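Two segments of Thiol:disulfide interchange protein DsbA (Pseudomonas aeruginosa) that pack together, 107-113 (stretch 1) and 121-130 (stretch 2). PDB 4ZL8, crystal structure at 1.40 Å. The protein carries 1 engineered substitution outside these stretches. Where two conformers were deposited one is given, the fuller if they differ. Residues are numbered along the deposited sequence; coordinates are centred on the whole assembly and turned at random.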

# COMPACT_ATOMS: atom_id res chain seq x y z
N THR A 107 17.95 4.25 -7.67
CA THR A 107 18.23 5.68 -7.61
C THR A 107 17.20 6.38 -8.46
O THR A 107 16.62 5.76 -9.34
N PRO A 108 16.96 7.67 -8.21
CA PRO A 108 15.95 8.35 -9.03
C PRO A 108 16.33 8.42 -10.52
O PRO A 108 15.42 8.40 -11.33
N GLU A 109 17.60 8.46 -10.87
CA GLU A 109 17.97 8.45 -12.28
C GLU A 109 17.55 7.12 -12.92
O GLU A 109 16.97 7.09 -14.02
N GLU A 110 17.83 6.02 -12.23
CA GLU A 110 17.43 4.72 -12.74
C GLU A 110 15.91 4.64 -12.86
O GLU A 110 15.38 4.10 -13.84
N MET A 111 15.21 5.13 -11.85
CA MET A 111 13.75 5.09 -11.87
C MET A 111 13.23 5.88 -13.05
O MET A 111 12.36 5.41 -13.79
N ALA A 112 13.73 7.08 -13.23
CA ALA A 112 13.20 7.96 -14.27
C ALA A 112 13.43 7.35 -15.64
O ALA A 112 12.59 7.44 -16.52
N ASP A 113 14.60 6.75 -15.85
CA ASP A 113 14.92 6.16 -17.13
C ASP A 113 13.98 4.99 -17.44
O ASP A 113 13.46 4.87 -18.55
N ASP A 121 6.92 11.33 -17.65
CA ASP A 121 7.76 12.51 -17.85
C ASP A 121 8.94 12.49 -16.87
O ASP A 121 8.73 12.55 -15.66
N LYS A 122 10.16 12.37 -17.40
CA LYS A 122 11.34 12.18 -16.55
C LYS A 122 11.64 13.43 -15.73
O LYS A 122 11.96 13.34 -14.54
N GLU A 123 11.55 14.60 -16.36
CA GLU A 123 11.86 15.84 -15.64
C GLU A 123 10.83 16.07 -14.53
O GLU A 123 11.18 16.50 -13.43
N LYS A 124 9.57 15.79 -14.79
CA LYS A 124 8.55 15.93 -13.75
C LYS A 124 8.71 14.87 -12.67
O LYS A 124 8.53 15.15 -11.48
N PHE A 125 9.06 13.65 -13.04
CA PHE A 125 9.32 12.63 -12.04
C PHE A 125 10.45 13.08 -11.10
O PHE A 125 10.31 13.01 -9.89
N LEU A 126 11.57 13.50 -11.66
CA LEU A 126 12.71 13.90 -10.84
C LEU A 126 12.38 15.10 -9.96
O LEU A 126 12.73 15.10 -8.78
N SER A 127 11.73 16.13 -10.50
CA SER A 127 11.36 17.31 -9.72
C SER A 127 10.41 16.93 -8.59
O SER A 127 10.53 17.41 -7.46
N THR A 128 9.45 16.06 -8.89
CA THR A 128 8.50 15.63 -7.87
C THR A 128 9.20 14.77 -6.82
O THR A 128 9.01 14.94 -5.62
N TYR A 129 10.04 13.84 -7.25
CA TYR A 129 10.73 12.95 -6.33
C TYR A 129 11.51 13.73 -5.29
O TYR A 129 11.52 13.36 -4.12
N ASN A 130 12.14 14.82 -5.70
CA ASN A 130 12.99 15.61 -4.83
C ASN A 130 12.25 16.75 -4.14
O ASN A 130 12.85 17.56 -3.44

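The most unusual feature of this contact is a single lysine that ties together two acids one helical turn apart on the opposing helix. Lys122 runs fully extended, t at all four chi angles, and its NZ forms salt bridges to Glu109 OE1 at 3.1 Å and Asp113 OD1 at 2.8 Å, donating a hydrogen bond in each. Both acids leave their own backbone pointing away from stretch 2, yet with chi1 in m their carboxylates return to reach the amine. The aliphatic part of the lysine is used as well: its CG lies 3.6 Å from Ala112 CB.

That small methyl marks where the backbones come close. The CA atoms of Ala112 and Lys122 are 5.1 Å apart, whereas those of Pro108 and Leu126 are separated by 6.7 Å. The helices run roughly antiparallel, at 146°, so early residues of one meet late residues of the other.

Inward from the salt bridges the contact is apolar. Leu126 (m, t) leaves its CA sideways, but its CD2 comes within 3.8 Å of Pro108 CB and 4.0 Å of Ala112 CB. Phe125, chi1 t, points toward stretch 1; its CE2 meets Met111 CB at 3.8 Å and its CD2 meets Ala112 CB at 4.0 Å. One turn on, Tyr129, also t, offers a ring face to Pro108, whose CB sits 3.9 Å from the Tyr129 ring centroid in a CH-pi contact. Met111 (m, t, t) places SD 3.7 Å from Tyr129 CE1, and the sulfur meets that ring obliquely, 46° off its normal.

Each helix start is capped within its own stretch: Thr107 OG1 accepts from Glu110 N at 3.2 Å, and Asp121 OD2 accepts from Lys124 N at 3.0 Å. The rule to read here is a buried aromatic side, a small residue at the close approach, and charge pairing at the exposed border.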

# COMPACT_ATOMS: atom_id res chain seq x y z
CB THR A 107 19.59 6.02 -8.19
OG1 THR A 107 19.62 5.70 -9.59
CG2 THR A 107 20.71 5.27 -7.48
CB PRO A 108 15.81 9.74 -8.38
CG PRO A 108 16.95 9.86 -7.41
CD PRO A 108 17.43 8.50 -7.08
CB GLU A 109 19.47 8.67 -12.46
CG GLU A 109 19.83 10.13 -12.57
CD GLU A 109 19.29 10.77 -13.84
OE1 GLU A 109 19.37 10.14 -14.91
OE2 GLU A 109 18.77 11.91 -13.75
CB GLU A 110 17.92 3.58 -11.86
CG GLU A 110 17.78 2.26 -12.56
CD GLU A 110 18.01 1.09 -11.66
OE1 GLU A 110 18.70 1.25 -10.60
OE2 GLU A 110 17.50 0.00 -12.07
CB MET A 111 13.18 5.69 -10.60
CG MET A 111 13.53 4.96 -9.33
SD MET A 111 13.15 6.05 -7.94
CE MET A 111 13.72 5.05 -6.59
CB ALA A 112 13.86 9.32 -14.18
CB ASP A 113 16.38 5.70 -17.15
CG ASP A 113 17.34 6.86 -17.25
OD1 ASP A 113 16.88 7.99 -17.55
OD2 ASP A 113 18.56 6.65 -17.04
CB ASP A 121 6.84 13.72 -17.63
CG ASP A 121 7.54 15.06 -17.73
OD1 ASP A 121 6.81 16.05 -17.95
OD2 ASP A 121 8.77 15.16 -17.56
CB LYS A 122 12.58 11.77 -17.38
CG LYS A 122 13.92 11.91 -16.65
CD LYS A 122 15.07 11.20 -17.38
CE LYS A 122 16.34 11.22 -16.54
NZ LYS A 122 17.52 10.68 -17.28
CB GLU A 123 11.92 17.03 -16.60
CG GLU A 123 13.19 17.08 -17.44
CD GLU A 123 14.46 16.82 -16.63
OE1 GLU A 123 14.69 17.54 -15.64
OE2 GLU A 123 15.22 15.88 -16.99
CB LYS A 124 7.14 15.88 -14.34
CG LYS A 124 6.03 16.15 -13.34
CD LYS A 124 6.06 17.59 -12.86
CE LYS A 124 4.92 17.90 -11.90
NZ LYS A 124 4.95 19.33 -11.47
CB PHE A 125 9.69 11.28 -12.67
CG PHE A 125 10.01 10.24 -11.65
CD1 PHE A 125 9.00 9.50 -11.04
CD2 PHE A 125 11.31 10.05 -11.21
CE1 PHE A 125 9.29 8.57 -10.07
CE2 PHE A 125 11.59 9.11 -10.22
CZ PHE A 125 10.59 8.38 -9.66
CB LEU A 126 13.93 14.15 -11.72
CG LEU A 126 14.49 12.89 -12.41
CD1 LEU A 126 15.54 13.27 -13.40
CD2 LEU A 126 15.06 11.92 -11.39
CB SER A 127 10.70 18.36 -10.61
OG SER A 127 10.31 19.51 -9.87
CB THR A 128 7.31 14.85 -8.49
OG1 THR A 128 6.66 15.67 -9.46
CG2 THR A 128 6.29 14.46 -7.43
CB TYR A 129 11.66 12.02 -7.12
CG TYR A 129 12.37 10.95 -6.31
CD1 TYR A 129 11.82 9.69 -6.18
CD2 TYR A 129 13.60 11.19 -5.71
CE1 TYR A 129 12.47 8.70 -5.47
CE2 TYR A 129 14.26 10.21 -4.99
CZ TYR A 129 13.67 8.97 -4.86
OH TYR A 129 14.31 7.98 -4.14
CB ASN A 130 14.18 16.16 -5.63
CG ASN A 130 15.13 15.06 -6.06
OD1 ASN A 130 15.48 14.19 -5.27
ND2 ASN A 130 15.53 15.08 -7.32